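Local coordinates for putative cobalamin synthesis related protein (Corynebacterium diphtheriae, PDB 2NPN) that binds S-adenosylmethionine and probably acts as a precorrin-6A synthase (deacetylating), a tetrapyrrole methyltransferase of the cobalamin biosynthesis pathway, at residues S114-T119 with V183-G188; R169-T174 with Y245-L250. One frame throughout, in Å; residues are numbered along the deposited sequence.

Contact 1: residues S114-T119 with V183-G188; sequences SLYDST and VVMLDG. With SAM (S-adenosylmethionine), chain C.
The backbone N-H of Leu186, whose side chain packs on Tyr116, is shared by the two ribose hydroxyls of S-adenosylmethionine. It points mainly at O2', 3.0 Å from Leu186 N with an N-H...O angle of 159°, and makes a weak second bond to O3'. At the other end of the cofactor, the amino N of the methionine moiety donates to Leu115 O over 2.8 Å. The segments thus hold the cofactor through main-chain atoms, while their side chains close against one another beside it. Tyr116 supplies the flat surface: Leu186 CD1 lies over one face of its ring, 4.0 Å from Tyr116 CG, and the sister branch CD2 turns to the ribose. The edge of the same ring receives the selenium of Met185, a selenomethionine here, in a Met-aromatic contact. This atom sits nearly in the ring plane, 3.8 Å from Tyr116 CD2, and also touches Leu115 CD2 at 3.9 Å. The Met185 chain runs extended to its selenium and then bends (chi3 78°), carrying its terminal methyl CE to within 3.3 Å of the cofactor O4'. Val145 of helix 144-152 and Ile165 of strand 164-167 also pack on Met185. On the loop side, Thr119 N donates to Asp117 OD2, a capping bond at the turn into helix 119-130. Tyr116 O comes 3.1 Å from the cofactor's methyl carbon CE, the group a methyltransferase passes on. A carbonyl oxygen so near a sulfonium methyl would probably be attracted by its partial positive charge, consistent with a pocket that fixes amino group and ribose by backbone bonds and so sets the direction of the reactive methyl.

Contact 2: residues R169-T174 with Y245-L250; sequences RNLPET and YLLREL. With MG (magnesium ion), chain B.
Leu171 meets Tyr245 and Leu247 through a single methyl, CD2, where a short 3-10 turn folds back over the mixed beta sheet of this tetrapyrrole methylase. That methyl lies 3.9 Å from Tyr245 OH and 4.0 Å from Leu247 CD1. Tyr245 and Leu247 alternate with Leu246 along strand 243-249 and so present their side chains on the same sheet face, with Leu247 CG at the edge of the tyrosine ring and in its plane. With Tyr245 CG between the backbone N and the carbonyl carbon (chi1 55°), the ring is swung so that its OH comes to Leu171, which it approaches from the opposite direction. A hydrogen bond to Asp187 OD2 gives the buried hydroxyl a polar partner while the Leu171 methyl rests against it, and Trp192 meets the ring edge-to-face. Strand 181-185 lies between the strand before the turn, 164-167, and strand 243-249; Val184, on this middle strand, touches both Leu171 and Tyr245. The turn is held by bonds of its own: Thr174 N to Leu171 O at 3.0 Å, and the side-chain hydroxyl OG1 of Thr174 to Asn170 O at 2.8 Å, from above the carbonyl plane. Asn170 is tied back in turn, its N to Thr167 OG1 and its ND2 to Thr166 OG1. Farther along the strand, Glu249 bonds through its carboxylate to Thr197 and Thr200. Just past the strand end, Leu250 O binds the magnesium ion at 2.3 Å, with Tyr219 OH as the second protein ligand.

In the fold
From the N terminus, the chain lays down four strands of the parallel sheet, the last being 104-109, and then enters the loop at 114-119, where contact 1 opens. It passes through helix 119-130, the edge strand 134-139, helix 144-152 and strand 164-167 to the turn at 169-174, which opens contact 2, before residues 183-188 close contact 1. Contact 2 closes last, at 245-250, with 70 residues between its segments. The two loops therefore cross rather than nest. Contact 1 joins the parallel-sheet side to the mixed sheet, and contact 2 sets the turn after strand 164-167 against strand 243-249 of that sheet. Neighbouring strands join them through Val184 N and Tyr245 O at 2.8 Å, probably hydrogen-bonded.

Contact 1: residues S114-T119 with V183-G188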
loop_
_atom_site.group_PDB
_atom_site.type_symbol
_atom_site.label_atom_id
_atom_site.label_comp_id
_atom_site.label_asym_id
_atom_site.label_seq_id
_atom_site.Cartn_x
_atom_site.Cartn_y
_atom_site.Cartn_z
ATOM N N SER A 114 3.004 -1.650 7.461
ATOM C CA SER A 114 4.381 -1.225 7.736
ATOM C C SER A 114 5.065 -0.521 6.571
ATOM O O SER A 114 6.106 0.157 6.786
ATOM C CB SER A 114 5.252 -2.446 8.058
ATOM O OG SER A 114 5.468 -3.245 6.900
ATOM N N LEU A 115 4.529 -0.699 5.360
ATOM C CA LEU A 115 5.309 -0.441 4.144
ATOM C C LEU A 115 4.817 0.814 3.383
ATOM O O LEU A 115 3.745 0.826 2.797
ATOM C CB LEU A 115 5.289 -1.678 3.244
ATOM C CG LEU A 115 6.051 -1.547 1.928
ATOM C CD1 LEU A 115 7.537 -1.310 2.154
ATOM C CD2 LEU A 115 5.801 -2.815 1.109
ATOM N N TYR A 116 5.656 1.837 3.353
ATOM C CA TYR A 116 5.329 3.097 2.651
ATOM C C TYR A 116 3.881 3.521 2.892
ATOM O O TYR A 116 3.122 3.825 1.952
ATOM C CB TYR A 116 5.657 3.044 1.150
ATOM C CG TYR A 116 7.133 2.885 0.858
ATOM C CD1 TYR A 116 8.069 3.795 1.356
ATOM C CD2 TYR A 116 7.608 1.825 0.132
ATOM C CE1 TYR A 116 9.440 3.675 1.120
ATOM C CE2 TYR A 116 8.969 1.686 -0.111
ATOM C CZ TYR A 116 9.895 2.608 0.389
ATOM O OH TYR A 116 11.247 2.431 0.189
ATOM N N ASP A 117 3.527 3.608 4.157
ATOM C CA ASP A 117 2.187 4.046 4.568
ATOM C C ASP A 117 2.285 4.858 5.838
ATOM O O ASP A 117 3.059 4.502 6.737
ATOM C CB ASP A 117 1.269 2.828 4.779
ATOM C CG ASP A 117 -0.155 3.231 4.995
ATOM O OD1 ASP A 117 -0.880 3.394 3.999
ATOM O OD2 ASP A 117 -0.537 3.454 6.171
ATOM N N SER A 118 1.481 5.923 5.937
ATOM C CA SER A 118 1.596 6.865 7.058
ATOM C C SER A 118 0.586 6.624 8.182
ATOM O O SER A 118 0.615 7.328 9.209
ATOM C CB SER A 118 1.420 8.296 6.548
ATOM O OG SER A 118 0.158 8.436 5.939
ATOM N N THR A 119 -0.327 5.664 8.024
ATOM C CA THR A 119 -1.415 5.487 9.007
ATOM C C THR A 119 -0.917 5.301 10.432
ATOM O O THR A 119 -1.417 5.924 11.350
ATOM C CB THR A 119 -2.374 4.328 8.602
ATOM O OG1 THR A 119 -3.012 4.697 7.370
ATOM C CG2 THR A 119 -3.395 4.017 9.696
ATOM N N VAL A 183 13.691 -3.701 -5.745
ATOM C CA VAL A 183 12.247 -3.529 -5.959
ATOM C C VAL A 183 11.942 -2.036 -5.900
ATOM O O VAL A 183 12.413 -1.335 -4.988
ATOM C CB VAL A 183 11.447 -4.249 -4.881
ATOM C CG1 VAL A 183 9.924 -3.964 -5.061
ATOM C CG2 VAL A 183 11.749 -5.743 -4.912
ATOM N N VAL A 184 11.177 -1.524 -6.857
ATOM C CA VAL A 184 10.887 -0.109 -6.965
ATOM C C VAL A 184 9.369 0.137 -6.836
ATOM O O VAL A 184 8.569 -0.491 -7.535
ATOM C CB VAL A 184 11.389 0.498 -8.249
ATOM C CG1 VAL A 184 11.169 1.994 -8.287
ATOM C CG2 VAL A 184 12.861 0.135 -8.503
HETATM N N MSE A 185 9.040 0.984 -5.884
HETATM C CA MSE A 185 7.680 1.412 -5.616
HETATM C C MSE A 185 7.586 2.930 -5.769
HETATM O O MSE A 185 8.588 3.645 -5.831
HETATM C CB MSE A 185 7.257 0.985 -4.189
HETATM C CG MSE A 185 7.431 -0.493 -3.994
HETATM SE SE MSE A 185 7.024 -1.153 -2.184
HETATM C CE MSE A 185 5.114 -1.147 -2.353
ATOM N N LEU A 186 6.351 3.439 -5.791
ATOM C CA LEU A 186 6.137 4.883 -5.789
ATOM C C LEU A 186 6.838 5.578 -6.999
ATOM O O LEU A 186 7.194 6.747 -6.912
ATOM C CB LEU A 186 6.585 5.502 -4.478
ATOM C CG LEU A 186 5.766 5.073 -3.271
ATOM C CD1 LEU A 186 6.427 5.555 -1.986
ATOM C CD2 LEU A 186 4.357 5.687 -3.357
ATOM N N ASP A 187 6.946 4.905 -8.133
ATOM C CA ASP A 187 7.573 5.528 -9.310
ATOM C C ASP A 187 6.483 6.141 -10.168
ATOM O O ASP A 187 5.708 5.418 -10.781
ATOM C CB ASP A 187 8.350 4.505 -10.180
ATOM C CG ASP A 187 9.128 5.153 -11.327
ATOM O OD1 ASP A 187 9.156 6.410 -11.454
ATOM O OD2 ASP A 187 9.743 4.380 -12.084
ATOM N N GLY A 188 6.420 7.463 -10.169
ATOM C CA GLY A 188 5.454 8.191 -11.006
ATOM C C GLY A 188 5.906 8.376 -12.433
ATOM O O GLY A 188 5.158 8.939 -13.237
HETATM N N SAM C . 1.389 -0.533 2.104
HETATM C CA SAM C . 1.389 -0.846 0.643
HETATM C C SAM C . 1.868 -2.261 0.377
HETATM O O SAM C . 1.909 -2.680 -0.811
HETATM O OXT SAM C . 2.166 -2.995 1.340
HETATM C CB SAM C . 2.240 0.179 -0.128
HETATM C CG SAM C . 1.658 1.594 -0.133
HETATM S SD SAM C . 2.559 2.824 -1.139
HETATM C CE SAM C . 1.548 4.257 -0.666
HETATM C "C5'" SAM C . 1.909 2.736 -2.844
HETATM C "C4'" SAM C . 2.823 1.990 -3.831
HETATM O "O4'" SAM C . 2.642 0.622 -3.671
HETATM C "C3'" SAM C . 2.527 2.237 -5.311
HETATM O "O3'" SAM C . 3.125 3.416 -5.789
HETATM C "C2'" SAM C . 3.059 1.001 -5.985
HETATM O "O2'" SAM C . 4.475 1.049 -6.018
HETATM C "C1'" SAM C . 2.619 -0.015 -4.952
HETATM N N9 SAM C . 1.281 -0.583 -5.230
HETATM C C8 SAM C . 0.213 -0.583 -4.348
HETATM N N7 SAM C . -0.819 -1.249 -4.873
HETATM C C5 SAM C . -0.410 -1.730 -6.085
HETATM C C6 SAM C . -1.023 -2.536 -7.034
HETATM N N6 SAM C . -2.292 -2.994 -6.880
HETATM N N1 SAM C . -0.320 -2.872 -8.185
HETATM C C2 SAM C . 0.994 -2.471 -8.332
HETATM N N3 SAM C . 1.606 -1.683 -7.396
HETATM C C4 SAM C . 0.935 -1.332 -6.272
#

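Contact 2: residues R169-T174 with Y245-L250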
loop_
_atom_site.group_PDB
_atom_site.type_symbol
_atom_site.label_atom_id
_atom_site.label_comp_id
_atom_site.label_asym_id
_atom_site.label_seq_id
_atom_site.Cartn_x
_atom_site.Cartn_y
_atom_site.Cartn_z
ATOM N N ARG A 169 11.990 7.866 -6.964
ATOM C CA ARG A 169 12.807 9.049 -6.691
ATOM C C ARG A 169 14.236 8.672 -6.252
ATOM O O ARG A 169 15.208 9.317 -6.671
ATOM C CB ARG A 169 12.098 9.906 -5.635
ATOM C CG ARG A 169 12.838 11.102 -5.108
ATOM C CD ARG A 169 11.979 11.824 -4.059
ATOM N NE ARG A 169 12.529 13.124 -3.652
ATOM C CZ ARG A 169 12.022 14.332 -3.946
ATOM N NH1 ARG A 169 10.904 14.488 -4.669
ATOM N NH2 ARG A 169 12.638 15.419 -3.503
ATOM N N ASN A 170 14.371 7.651 -5.399
ATOM C CA ASN A 170 15.684 7.236 -4.892
ATOM C C ASN A 170 16.500 6.416 -5.922
ATOM O O ASN A 170 17.708 6.257 -5.753
ATOM C CB ASN A 170 15.544 6.302 -3.652
ATOM C CG ASN A 170 14.983 6.988 -2.415
ATOM O OD1 ASN A 170 14.992 8.222 -2.301
ATOM N ND2 ASN A 170 14.511 6.167 -1.455
ATOM N N LEU A 171 15.834 5.861 -6.937
ATOM C CA LEU A 171 16.486 4.843 -7.804
ATOM C C LEU A 171 17.760 5.364 -8.495
ATOM O O LEU A 171 18.787 4.661 -8.504
ATOM C CB LEU A 171 15.506 4.249 -8.846
ATOM C CG LEU A 171 16.064 3.030 -9.605
ATOM C CD1 LEU A 171 16.512 1.865 -8.670
ATOM C CD2 LEU A 171 15.102 2.578 -10.692
ATOM N N PRO A 172 17.693 6.559 -9.106
ATOM C CA PRO A 172 18.922 7.075 -9.730
ATOM C C PRO A 172 20.119 7.238 -8.800
ATOM O O PRO A 172 21.254 7.174 -9.294
ATOM C CB PRO A 172 18.501 8.446 -10.254
ATOM C CG PRO A 172 17.049 8.382 -10.452
ATOM C CD PRO A 172 16.558 7.483 -9.323
ATOM N N GLU A 173 19.883 7.485 -7.502
ATOM C CA GLU A 173 20.944 7.633 -6.508
ATOM C C GLU A 173 21.344 6.318 -5.826
ATOM O O GLU A 173 22.260 6.292 -5.002
ATOM C CB GLU A 173 20.552 8.673 -5.431
ATOM C CG GLU A 173 20.324 10.092 -5.944
ATOM C CD GLU A 173 18.925 10.351 -6.508
ATOM O OE1 GLU A 173 18.067 9.438 -6.472
ATOM O OE2 GLU A 173 18.697 11.492 -6.985
ATOM N N THR A 174 20.685 5.218 -6.191
ATOM C CA THR A 174 20.944 3.920 -5.598
ATOM C C THR A 174 22.236 3.299 -6.168
ATOM O O THR A 174 22.490 3.399 -7.364
ATOM C CB THR A 174 19.741 2.991 -5.845
ATOM O OG1 THR A 174 18.564 3.637 -5.320
ATOM C CG2 THR A 174 19.929 1.586 -5.186
ATOM N N TYR A 245 7.864 -2.861 -9.595
ATOM C CA TYR A 245 8.719 -3.661 -10.471
ATOM C C TYR A 245 9.969 -4.098 -9.717
ATOM O O TYR A 245 10.359 -3.488 -8.739
ATOM C CB TYR A 245 9.020 -2.950 -11.776
ATOM C CG TYR A 245 9.632 -1.558 -11.681
ATOM C CD1 TYR A 245 11.012 -1.366 -11.816
ATOM C CD2 TYR A 245 8.838 -0.406 -11.573
ATOM C CE1 TYR A 245 11.597 -0.080 -11.766
ATOM C CE2 TYR A 245 9.417 0.845 -11.543
ATOM C CZ TYR A 245 10.802 1.012 -11.657
ATOM O OH TYR A 245 11.353 2.310 -11.679
ATOM N N LEU A 246 10.601 -5.147 -10.245
ATOM C CA LEU A 246 11.826 -5.699 -9.680
ATOM C C LEU A 246 12.861 -5.666 -10.802
ATOM O O LEU A 246 12.550 -6.096 -11.911
ATOM C CB LEU A 246 11.624 -7.138 -9.182
ATOM C CG LEU A 246 12.786 -7.733 -8.398
ATOM C CD1 LEU A 246 12.222 -8.809 -7.373
ATOM C CD2 LEU A 246 13.849 -8.281 -9.294
ATOM N N LEU A 247 14.015 -5.083 -10.545
ATOM C CA LEU A 247 15.160 -5.045 -11.485
ATOM C C LEU A 247 16.211 -5.967 -10.925
ATOM O O LEU A 247 16.506 -5.984 -9.738
ATOM C CB LEU A 247 15.734 -3.632 -11.555
ATOM C CG LEU A 247 14.806 -2.528 -12.084
ATOM C CD1 LEU A 247 15.562 -1.131 -12.096
ATOM C CD2 LEU A 247 14.260 -2.854 -13.400
ATOM N N ARG A 248 16.772 -6.764 -11.808
ATOM C CA ARG A 248 17.816 -7.721 -11.449
ATOM C C ARG A 248 18.875 -7.704 -12.528
ATOM O O ARG A 248 18.560 -7.824 -13.711
ATOM C CB ARG A 248 17.240 -9.116 -11.271
ATOM C CG ARG A 248 18.211 -10.144 -10.757
ATOM C CD ARG A 248 17.522 -11.430 -10.315
ATOM N NE ARG A 248 16.719 -11.215 -9.099
ATOM C CZ ARG A 248 15.680 -11.948 -8.684
ATOM N NH1 ARG A 248 15.274 -13.040 -9.355
ATOM N NH2 ARG A 248 15.030 -11.606 -7.592
ATOM N N GLU A 249 20.120 -7.644 -12.093
ATOM C CA GLU A 249 21.267 -7.647 -13.019
ATOM C C GLU A 249 21.609 -9.101 -13.307
ATOM O O GLU A 249 22.207 -9.791 -12.482
ATOM C CB GLU A 249 22.461 -6.891 -12.438
ATOM C CG GLU A 249 23.444 -6.500 -13.473
ATOM C CD GLU A 249 22.925 -5.344 -14.351
ATOM O OE1 GLU A 249 21.764 -4.893 -14.204
ATOM O OE2 GLU A 249 23.723 -4.882 -15.164
ATOM N N LEU A 250 21.258 -9.549 -14.503
ATOM C CA LEU A 250 21.484 -10.934 -14.943
ATOM C C LEU A 250 22.730 -10.997 -15.820
ATOM O O LEU A 250 22.683 -11.243 -16.986
ATOM C CB LEU A 250 20.240 -11.482 -15.642
ATOM C CG LEU A 250 18.952 -11.629 -14.841
ATOM C CD1 LEU A 250 17.842 -12.175 -15.723
ATOM C CD2 LEU A 250 19.163 -12.432 -13.560
HETATM MG MG MG B . 21.364 -12.057 -18.684
#